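Local coordinates for protein soluble lytic murein transglycosylase (Escherichia coli, PDB 1QSA) that cleaves the glycosidic bonds between N-acetylmuramic acid and N-acetylglucosamine in peptidoglycan, leaving a 1,6-anhydro bond in the muramic acid product, at residues Q6-Y10 with G31-L37; V258-M263 with W274-I279; A125-W129 with L142-W146. One frame throughout, in Å; residues are numbered along the deposited sequence. Where two conformers were deposited one is given.

Interaction 1: residues Q6-Y10 with G31-L37. With SO4 (sulfate ion), chain C; ACT (acetate ion), chain O.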
loop_
_atom_site.group_PDB
_atom_site.type_symbol
_atom_site.label_atom_id
_atom_site.label_comp_id
_atom_site.label_asym_id
_atom_site.label_seq_id
_atom_site.Cartn_x
_atom_site.Cartn_y
_atom_site.Cartn_z
ATOM N N GLN A 6 38.333 -0.260 8.835
ATOM C CA GLN A 6 37.179 -0.338 9.740
ATOM C C GLN A 6 36.093 -1.246 9.154
ATOM O O GLN A 6 35.433 -1.998 9.888
ATOM C CB GLN A 6 36.616 1.057 10.003
ATOM C CG GLN A 6 37.541 1.898 10.880
ATOM C CD GLN A 6 37.263 3.396 10.792
ATOM O OE1 GLN A 6 36.323 3.833 10.123
ATOM N NE2 GLN A 6 38.067 4.186 11.502
ATOM N N ARG A 7 35.898 -1.175 7.840
ATOM C CA ARG A 7 34.898 -2.015 7.170
ATOM C C ARG A 7 35.162 -3.499 7.433
ATOM O O ARG A 7 34.240 -4.252 7.770
ATOM C CB ARG A 7 34.869 -1.719 5.671
ATOM C CG ARG A 7 34.100 -0.454 5.365
ATOM C CD ARG A 7 34.270 -0.039 3.922
ATOM N NE ARG A 7 33.347 1.038 3.584
ATOM C CZ ARG A 7 33.201 1.530 2.356
ATOM N NH1 ARG A 7 33.950 1.061 1.363
ATOM N NH2 ARG A 7 32.329 2.506 2.128
ATOM N N SER A 8 36.423 -3.917 7.306
ATOM C CA SER A 8 36.776 -5.319 7.556
ATOM C C SER A 8 36.492 -5.685 9.017
ATOM O O SER A 8 35.891 -6.727 9.286
ATOM C CB SER A 8 38.259 -5.590 7.248
ATOM O OG SER A 8 38.545 -5.473 5.860
ATOM N N ARG A 9 36.910 -4.825 9.947
ATOM C CA ARG A 9 36.689 -5.090 11.376
ATOM C C ARG A 9 35.197 -5.123 11.702
ATOM O O ARG A 9 34.768 -5.917 12.540
ATOM C CB ARG A 9 37.408 -4.070 12.258
ATOM C CG ARG A 9 38.933 -4.103 12.097
ATOM C CD ARG A 9 39.645 -3.521 13.311
ATOM N NE ARG A 9 39.222 -2.166 13.670
ATOM C CZ ARG A 9 39.589 -1.068 13.019
ATOM N NH1 ARG A 9 40.295 -1.163 11.896
ATOM N NH2 ARG A 9 39.170 0.114 13.434
ATOM N N TYR A 10 34.407 -4.326 10.984
ATOM C CA TYR A 10 32.952 -4.288 11.210
ATOM C C TYR A 10 32.328 -5.630 10.830
ATOM O O TYR A 10 31.551 -6.206 11.596
ATOM C CB TYR A 10 32.304 -3.150 10.404
ATOM C CG TYR A 10 30.843 -2.936 10.729
ATOM C CD1 TYR A 10 30.456 -2.384 11.948
ATOM C CD2 TYR A 10 29.851 -3.288 9.815
ATOM C CE1 TYR A 10 29.109 -2.189 12.255
ATOM C CE2 TYR A 10 28.494 -3.094 10.113
ATOM C CZ TYR A 10 28.140 -2.546 11.333
ATOM O OH TYR A 10 26.805 -2.362 11.642
ATOM N N GLY A 31 37.811 -0.363 19.319
ATOM C CA GLY A 31 38.527 0.045 18.127
ATOM C C GLY A 31 37.638 0.500 16.982
ATOM O O GLY A 31 38.138 1.008 15.981
ATOM N N LEU A 32 36.326 0.296 17.108
ATOM C CA LEU A 32 35.398 0.691 16.048
ATOM C C LEU A 32 34.611 1.982 16.329
ATOM O O LEU A 32 33.734 2.352 15.555
ATOM C CB LEU A 32 34.446 -0.471 15.726
ATOM C CG LEU A 32 35.017 -1.584 14.822
ATOM C CD1 LEU A 32 34.200 -2.871 14.915
ATOM C CD2 LEU A 32 35.058 -1.088 13.374
ATOM N N LYS A 33 34.974 2.707 17.387
ATOM C CA LYS A 33 34.249 3.939 17.731
ATOM C C LYS A 33 34.180 4.982 16.628
ATOM O O LYS A 33 33.204 5.731 16.557
ATOM C CB LYS A 33 34.813 4.588 19.004
ATOM C CG LYS A 33 34.517 3.806 20.265
ATOM C CD LYS A 33 35.243 4.406 21.472
ATOM C CE LYS A 33 35.062 3.533 22.703
ATOM N NZ LYS A 33 35.980 3.931 23.812
ATOM N N ASP A 34 35.202 5.047 15.779
ATOM C CA ASP A 34 35.207 6.036 14.701
ATOM C C ASP A 34 34.500 5.602 13.417
ATOM O O ASP A 34 34.369 6.398 12.490
ATOM C CB ASP A 34 36.631 6.477 14.363
ATOM C CG ASP A 34 37.268 7.314 15.463
ATOM O OD1 ASP A 34 36.556 7.820 16.363
ATOM O OD2 ASP A 34 38.500 7.472 15.419
ATOM N N TYR A 35 34.065 4.345 13.351
ATOM C CA TYR A 35 33.363 3.848 12.163
ATOM C C TYR A 35 31.916 4.382 12.186
ATOM O O TYR A 35 31.276 4.365 13.240
ATOM C CB TYR A 35 33.365 2.322 12.169
ATOM C CG TYR A 35 32.752 1.715 10.926
ATOM C CD1 TYR A 35 33.284 1.990 9.655
ATOM C CD2 TYR A 35 31.638 0.879 11.009
ATOM C CE1 TYR A 35 32.716 1.447 8.500
ATOM C CE2 TYR A 35 31.060 0.329 9.867
ATOM C CZ TYR A 35 31.593 0.614 8.615
ATOM O OH TYR A 35 30.984 0.084 7.512
ATOM N N PRO A 36 31.387 4.871 11.038
ATOM C CA PRO A 36 30.013 5.403 11.019
ATOM C C PRO A 36 28.937 4.521 11.622
ATOM O O PRO A 36 27.998 5.047 12.225
ATOM C CB PRO A 36 29.754 5.678 9.535
ATOM C CG PRO A 36 31.138 6.087 9.034
ATOM C CD PRO A 36 32.066 5.102 9.746
ATOM N N LEU A 37 29.069 3.206 11.468
ATOM C CA LEU A 37 28.051 2.310 12.016
ATOM C C LEU A 37 28.251 1.870 13.476
ATOM O O LEU A 37 27.491 1.040 13.982
ATOM C CB LEU A 37 27.814 1.109 11.095
ATOM C CG LEU A 37 27.472 1.451 9.632
ATOM C CD1 LEU A 37 27.102 0.177 8.881
ATOM C CD2 LEU A 37 26.322 2.448 9.535
HETATM S S SO4 C . 32.376 3.130 -1.543
HETATM O O1 SO4 C . 31.642 2.535 -2.678
HETATM O O2 SO4 C . 32.977 4.420 -1.943
HETATM O O3 SO4 C . 31.426 3.352 -0.432
HETATM O O4 SO4 C . 33.460 2.215 -1.153
HETATM C C ACT O . 23.906 -3.530 10.365
HETATM O O ACT O . 23.005 -4.374 10.195
HETATM O OXT ACT O . 25.115 -3.814 10.261
HETATM C CH3 ACT O . 23.520 -2.094 10.685
HETATM O O HOH W 1 35.857 6.359 9.380
#
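The loop 31-37 folds back over helix 3-18 near the N-terminus of the chain. Gly-31 comes first, and its carbonyl O accepts a hydrogen bond from Arg-9 NH2 at 2.9 Å, at the edge of the guanidinium, near its plane. The same guanidinium forms a salt bridge with Asp-1. Leu-32 sends its end toward the helix, and its CD2 lies 3.6 Å from Gln-6 O and 4.1 Å from Tyr-10 N. A type I beta turn runs from Leu-32 to Tyr-35 and turns Lys-33 outward. At Asp-34 the contact is looser: a water donates a hydrogen bond to Gln-6 OE1 at 2.7 Å and a weak one to Asp-34 O at 3.4 Å. Gln-6 NE2 is hydrogen-bonded to Asp-1. Tyr-35 points into the helix. Tyr-35 CD1 meets Gln-6 CB at 3.5 Å, and Tyr-35 CE2 lies over one face of the Tyr-10 ring, 3.4 Å from Tyr-10 CG. The two rings meet obliquely, with planes at 43°. The Tyr-35 hydroxyl reaches Glu-390, which also forms a salt bridge with Arg-7. Arg-7 NH1 and NH2 bind a sulfate and Tyr-10 OH an acetate, both probably from the crystallisation liquor. Leu-37 is the N-cap residue of helix 38-48, and its CB lies 3.7 Å from Tyr-10 OH. This is a helix-loop contact of an all-alpha superhelix, set where the N-terminal helices meet helix 383-393.

Interaction 2: residues V258-M263 with W274-I279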
loop_
_atom_site.group_PDB
_atom_site.type_symbol
_atom_site.label_atom_id
_atom_site.label_comp_id
_atom_site.label_asym_id
_atom_site.label_seq_id
_atom_site.Cartn_x
_atom_site.Cartn_y
_atom_site.Cartn_z
ATOM N N VAL A 258 -26.118 -3.264 -3.026
ATOM C CA VAL A 258 -26.524 -4.361 -3.900
ATOM C C VAL A 258 -26.038 -4.155 -5.333
ATOM O O VAL A 258 -25.528 -5.091 -5.957
ATOM C CB VAL A 258 -28.052 -4.556 -3.859
ATOM C CG1 VAL A 258 -28.498 -5.568 -4.921
ATOM C CG2 VAL A 258 -28.462 -5.050 -2.483
ATOM N N ALA A 259 -26.151 -2.924 -5.830
ATOM C CA ALA A 259 -25.732 -2.591 -7.194
ATOM C C ALA A 259 -24.272 -2.953 -7.445
ATOM O O ALA A 259 -23.920 -3.399 -8.538
ATOM C CB ALA A 259 -25.984 -1.118 -7.488
ATOM N N TRP A 260 -23.420 -2.747 -6.439
ATOM C CA TRP A 260 -22.005 -3.090 -6.535
ATOM C C TRP A 260 -21.805 -4.572 -6.803
ATOM O O TRP A 260 -20.796 -4.975 -7.387
ATOM C CB TRP A 260 -21.286 -2.778 -5.216
ATOM C CG TRP A 260 -20.680 -1.429 -5.156
ATOM C CD1 TRP A 260 -21.117 -0.365 -4.427
ATOM C CD2 TRP A 260 -19.513 -0.985 -5.860
ATOM N NE1 TRP A 260 -20.296 0.723 -4.636
ATOM C CE2 TRP A 260 -19.305 0.368 -5.511
ATOM C CE3 TRP A 260 -18.625 -1.600 -6.748
ATOM C CZ2 TRP A 260 -18.243 1.117 -6.019
ATOM C CZ3 TRP A 260 -17.561 -0.850 -7.257
ATOM C CH2 TRP A 260 -17.386 0.493 -6.888
ATOM N N ARG A 261 -22.734 -5.383 -6.298
ATOM C CA ARG A 261 -22.652 -6.830 -6.435
ATOM C C ARG A 261 -23.370 -7.381 -7.668
ATOM O O ARG A 261 -23.443 -8.592 -7.849
ATOM C CB ARG A 261 -23.182 -7.528 -5.172
ATOM C CG ARG A 261 -22.666 -6.977 -3.842
ATOM C CD ARG A 261 -21.154 -6.804 -3.813
ATOM N NE ARG A 261 -20.428 -8.033 -4.100
ATOM C CZ ARG A 261 -19.146 -8.223 -3.796
ATOM N NH1 ARG A 261 -18.462 -7.275 -3.165
ATOM N NH2 ARG A 261 -18.555 -9.372 -4.097
ATOM N N LEU A 262 -23.914 -6.497 -8.497
ATOM C CA LEU A 262 -24.616 -6.918 -9.714
ATOM C C LEU A 262 -23.851 -6.447 -10.950
ATOM O O LEU A 262 -24.444 -6.154 -11.983
ATOM C CB LEU A 262 -26.045 -6.372 -9.722
ATOM C CG LEU A 262 -26.976 -6.969 -8.657
ATOM C CD1 LEU A 262 -28.321 -6.261 -8.661
ATOM C CD2 LEU A 262 -27.144 -8.465 -8.892
ATOM N N MET A 263 -22.528 -6.369 -10.812
ATOM C CA MET A 263 -21.632 -5.929 -11.880
ATOM C C MET A 263 -21.033 -7.083 -12.673
ATOM O O MET A 263 -20.211 -6.856 -13.563
ATOM C CB MET A 263 -20.479 -5.106 -11.301
ATOM C CG MET A 263 -20.893 -3.756 -10.757
ATOM S SD MET A 263 -21.664 -2.741 -12.028
ATOM C CE MET A 263 -22.113 -1.309 -11.071
ATOM N N TRP A 274 -32.888 -3.443 -12.466
ATOM C CA TRP A 274 -32.979 -2.969 -11.088
ATOM C C TRP A 274 -31.687 -2.233 -10.730
ATOM O O TRP A 274 -31.721 -1.154 -10.152
ATOM C CB TRP A 274 -33.181 -4.155 -10.141
ATOM C CG TRP A 274 -33.442 -3.746 -8.723
ATOM C CD1 TRP A 274 -34.659 -3.543 -8.142
ATOM C CD2 TRP A 274 -32.458 -3.450 -7.718
ATOM N NE1 TRP A 274 -34.500 -3.125 -6.841
ATOM C CE2 TRP A 274 -33.162 -3.061 -6.552
ATOM C CE3 TRP A 274 -31.056 -3.468 -7.686
ATOM C CZ2 TRP A 274 -32.508 -2.690 -5.365
ATOM C CZ3 TRP A 274 -30.401 -3.097 -6.502
ATOM C CH2 TRP A 274 -31.133 -2.714 -5.362
ATOM N N ARG A 275 -30.555 -2.828 -11.090
ATOM C CA ARG A 275 -29.236 -2.248 -10.816
ATOM C C ARG A 275 -29.096 -0.872 -11.449
ATOM O O ARG A 275 -28.677 0.079 -10.793
ATOM C CB ARG A 275 -28.126 -3.160 -11.346
ATOM C CG ARG A 275 -26.715 -2.581 -11.243
ATOM C CD ARG A 275 -25.754 -3.275 -12.205
ATOM N NE ARG A 275 -26.143 -3.002 -13.587
ATOM C CZ ARG A 275 -26.061 -3.866 -14.600
ATOM N NH1 ARG A 275 -25.566 -5.086 -14.433
ATOM N NH2 ARG A 275 -26.465 -3.488 -15.801
ATOM N N ASP A 276 -29.463 -0.750 -12.724
ATOM C CA ASP A 276 -29.336 0.538 -13.394
ATOM C C ASP A 276 -30.259 1.612 -12.855
ATOM O O ASP A 276 -29.912 2.804 -12.875
ATOM C CB ASP A 276 -29.443 0.384 -14.916
ATOM C CG ASP A 276 -28.230 -0.324 -15.509
ATOM O OD1 ASP A 276 -27.227 -0.526 -14.787
ATOM O OD2 ASP A 276 -28.267 -0.691 -16.696
ATOM N N ASP A 277 -31.429 1.205 -12.369
ATOM C CA ASP A 277 -32.362 2.157 -11.779
ATOM C C ASP A 277 -31.733 2.633 -10.463
ATOM O O ASP A 277 -31.739 3.825 -10.163
ATOM C CB ASP A 277 -33.724 1.501 -11.512
ATOM C CG ASP A 277 -34.656 2.392 -10.687
ATOM O OD1 ASP A 277 -35.314 3.285 -11.270
ATOM O OD2 ASP A 277 -34.724 2.203 -9.450
ATOM N N ALA A 278 -31.158 1.699 -9.707
ATOM C CA ALA A 278 -30.505 2.033 -8.439
ATOM C C ALA A 278 -29.346 3.006 -8.661
ATOM O O ALA A 278 -29.237 4.019 -7.963
ATOM C CB ALA A 278 -30.011 0.772 -7.740
ATOM N N ILE A 279 -28.519 2.741 -9.674
ATOM C CA ILE A 279 -27.384 3.622 -9.949
ATOM C C ILE A 279 -27.834 5.004 -10.424
ATOM O O ILE A 279 -27.195 6.004 -10.102
ATOM C CB ILE A 279 -26.370 2.984 -10.926
ATOM C CG1 ILE A 279 -25.871 1.652 -10.355
ATOM C CG2 ILE A 279 -25.153 3.900 -11.091
ATOM C CD1 ILE A 279 -25.040 0.847 -11.314
#
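Arg-275 crosses to the other segment with a bent side chain. Its chi1 and chi2 are both t, which carries the chain out from helix 269-280, and chi3 is p, which bends the end. Arg-275 NH1 then donates a hydrogen bond to Leu-262 O at 2.9 Å. Arg-275 NE forms a salt bridge with Asp-276 OD1 at 3.0 Å. Asp-276, in the m rotamer, also pairs with Arg-291. The t rotamer of Trp-274 brings its ring across to the other segment. There Trp-274 CZ3 touches Val-258 CG1 at 3.5 Å and Trp-274 CE3 lies 4.0 Å from Leu-262 CD1. Met-263 starts sideways, but its m, m, t conformation brings the end back, so that CE packs on Ile-279 CD1 at 3.6 Å. Ala-259 sits where the backbones are nearest, with its CA 5.1 Å from the CA of Arg-275. Its small side chain allows this approach, and Ala-259 CB meets Ile-279 CG1 at 4.0 Å. Arg-234 makes a cation-pi contact with Trp-274, so helix 230-243 borders the contact. The contact joins residues 258-263 to the next helix, 269-280, as neighbouring helices meet in this alpha-superhelix.

Interaction 3: residues A125-W129 with L142-W146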
loop_
_atom_site.group_PDB
_atom_site.type_symbol
_atom_site.label_atom_id
_atom_site.label_comp_id
_atom_site.label_asym_id
_atom_site.label_seq_id
_atom_site.Cartn_x
_atom_site.Cartn_y
_atom_site.Cartn_z
ATOM N N ALA A 125 -6.629 6.799 27.377
ATOM C CA ALA A 125 -7.356 5.550 27.164
ATOM C C ALA A 125 -8.469 5.726 26.135
ATOM O O ALA A 125 -8.583 4.928 25.205
ATOM C CB ALA A 125 -7.939 5.037 28.478
ATOM N N LYS A 126 -9.244 6.801 26.268
ATOM C CA LYS A 126 -10.355 7.055 25.347
ATOM C C LYS A 126 -9.882 7.195 23.899
ATOM O O LYS A 126 -10.505 6.663 22.979
ATOM C CB LYS A 126 -11.139 8.302 25.779
ATOM C CG LYS A 126 -12.394 8.522 24.954
ATOM C CD LYS A 126 -13.162 9.745 25.427
ATOM C CE LYS A 126 -14.427 9.929 24.594
ATOM N NZ LYS A 126 -15.171 11.162 24.972
ATOM N N GLU A 127 -8.765 7.885 23.707
ATOM C CA GLU A 127 -8.203 8.078 22.378
ATOM C C GLU A 127 -7.750 6.737 21.769
ATOM O O GLU A 127 -7.933 6.492 20.580
ATOM C CB GLU A 127 -7.033 9.055 22.450
ATOM C CG GLU A 127 -6.465 9.446 21.098
ATOM C CD GLU A 127 -5.432 10.556 21.198
ATOM O OE1 GLU A 127 -5.584 11.446 22.070
ATOM O OE2 GLU A 127 -4.467 10.537 20.403
ATOM N N LEU A 128 -7.169 5.881 22.602
ATOM C CA LEU A 128 -6.692 4.565 22.174
ATOM C C LEU A 128 -7.859 3.594 21.938
ATOM O O LEU A 128 -7.759 2.646 21.154
ATOM C CB LEU A 128 -5.737 3.994 23.241
ATOM C CG LEU A 128 -4.350 4.652 23.358
ATOM C CD1 LEU A 128 -3.675 4.301 24.691
ATOM C CD2 LEU A 128 -3.482 4.236 22.171
ATOM N N TRP A 129 -8.962 3.842 22.633
ATOM C CA TRP A 129 -10.147 3.004 22.560
ATOM C C TRP A 129 -10.980 3.205 21.304
ATOM O O TRP A 129 -11.501 2.246 20.744
ATOM C CB TRP A 129 -11.024 3.294 23.786
ATOM C CG TRP A 129 -12.358 2.599 23.824
ATOM C CD1 TRP A 129 -13.583 3.129 23.482
ATOM C CD2 TRP A 129 -12.615 1.276 24.309
ATOM N NE1 TRP A 129 -14.576 2.214 23.734
ATOM C CE2 TRP A 129 -14.016 1.068 24.239
ATOM C CE3 TRP A 129 -11.800 0.243 24.800
ATOM C CZ2 TRP A 129 -14.617 -0.128 24.640
ATOM C CZ3 TRP A 129 -12.396 -0.951 25.201
ATOM C CH2 TRP A 129 -13.797 -1.125 25.115
ATOM N N LEU A 142 -5.241 -1.220 30.704
ATOM C CA LEU A 142 -5.622 0.191 30.727
ATOM C C LEU A 142 -7.132 0.348 30.528
ATOM O O LEU A 142 -7.775 1.097 31.255
ATOM C CB LEU A 142 -4.873 0.984 29.643
ATOM C CG LEU A 142 -5.292 2.457 29.488
ATOM C CD1 LEU A 142 -5.000 3.289 30.760
ATOM C CD2 LEU A 142 -4.582 3.056 28.270
ATOM N N PHE A 143 -7.683 -0.353 29.533
ATOM C CA PHE A 143 -9.112 -0.285 29.264
ATOM C C PHE A 143 -9.888 -0.846 30.457
ATOM O O PHE A 143 -10.983 -0.383 30.760
ATOM C CB PHE A 143 -9.467 -1.069 27.985
ATOM C CG PHE A 143 -8.876 -0.495 26.725
ATOM C CD1 PHE A 143 -8.589 0.868 26.622
ATOM C CD2 PHE A 143 -8.630 -1.321 25.618
ATOM C CE1 PHE A 143 -8.067 1.411 25.440
ATOM C CE2 PHE A 143 -8.112 -0.794 24.431
ATOM C CZ PHE A 143 -7.830 0.569 24.335
ATOM N N SER A 144 -9.319 -1.858 31.109
ATOM C CA SER A 144 -9.940 -2.492 32.274
ATOM C C SER A 144 -10.052 -1.524 33.452
ATOM O O SER A 144 -11.138 -1.362 34.017
ATOM C CB SER A 144 -9.148 -3.733 32.688
ATOM O OG SER A 144 -9.804 -4.401 33.748
ATOM N N VAL A 145 -8.953 -0.865 33.826
ATOM C CA VAL A 145 -9.013 0.077 34.955
ATOM C C VAL A 145 -9.845 1.309 34.614
ATOM O O VAL A 145 -10.522 1.874 35.487
ATOM C CB VAL A 145 -7.597 0.482 35.507
ATOM C CG1 VAL A 145 -6.873 -0.750 36.054
ATOM C CG2 VAL A 145 -6.752 1.186 34.445
ATOM N N TRP A 146 -9.833 1.702 33.339
ATOM C CA TRP A 146 -10.601 2.851 32.871
ATOM C C TRP A 146 -12.080 2.575 33.109
ATOM O O TRP A 146 -12.789 3.402 33.689
ATOM C CB TRP A 146 -10.330 3.097 31.383
ATOM C CG TRP A 146 -11.154 4.174 30.731
ATOM C CD1 TRP A 146 -11.589 5.352 31.284
ATOM C CD2 TRP A 146 -11.623 4.173 29.375
ATOM N NE1 TRP A 146 -12.293 6.081 30.355
ATOM C CE2 TRP A 146 -12.329 5.381 29.175
ATOM C CE3 TRP A 146 -11.508 3.267 28.310
ATOM C CZ2 TRP A 146 -12.918 5.711 27.948
ATOM C CZ3 TRP A 146 -12.093 3.594 27.093
ATOM C CH2 TRP A 146 -12.788 4.810 26.923
#
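Both segments are helical. The axes of 125-129 and 142-146 come within 10.4 Å and their directions differ by 122°, so the helices cross steeply, between perpendicular and antiparallel. The backbones are nearest at Ala-125 and Phe-143, whose CA atoms are 6.4 Å apart. Ala-125 fills the gap: its CB is 3.8 Å from Leu-142 CG and makes a CH-pi contact over the five-membered ring of Trp-146. Trp-129, Phe-143 and Trp-146 form an aromatic cluster. The edge of Trp-129 meets the face of Phe-143, with CE3 3.6 Å from Phe-143 CG. Trp-146 in turn sets its edge on the face of Trp-129, with CZ3 3.4 Å from Trp-129 CG. Both pairs are T-shaped. Leu-128 CD1 packs on Leu-142 CD2 at 3.9 Å. Trp-129 NE1 is hydrogen-bonded to the carbonyl of Ala-156 in helix 154-166. Leu-128 and Leu-142 touch helix 102-114, so both the preceding helix 102-114 and the following helix 154-166 contact the pair.

How the interactions relate
All three contacts join elements close in sequence, but none shares an element with another. Interactions 2 and 3 are buried; 3 is helix on helix, while 2 also uses loop residues. Interaction 1 is partly buried and sets a loop against a helix. Its chemistry is the most mixed, with charged side chains, a water and bound ions beside an apolar centre. Interaction 2 combines apolar packing with one side-chain to backbone hydrogen bond, while interaction 3 relies on aromatic and aliphatic side chains. Interactions 1 and 2 lie on opposite sides of the chain's centre, their own centres about 65 Å apart. The centre of interaction 3 is about 46 and 42 Å from theirs.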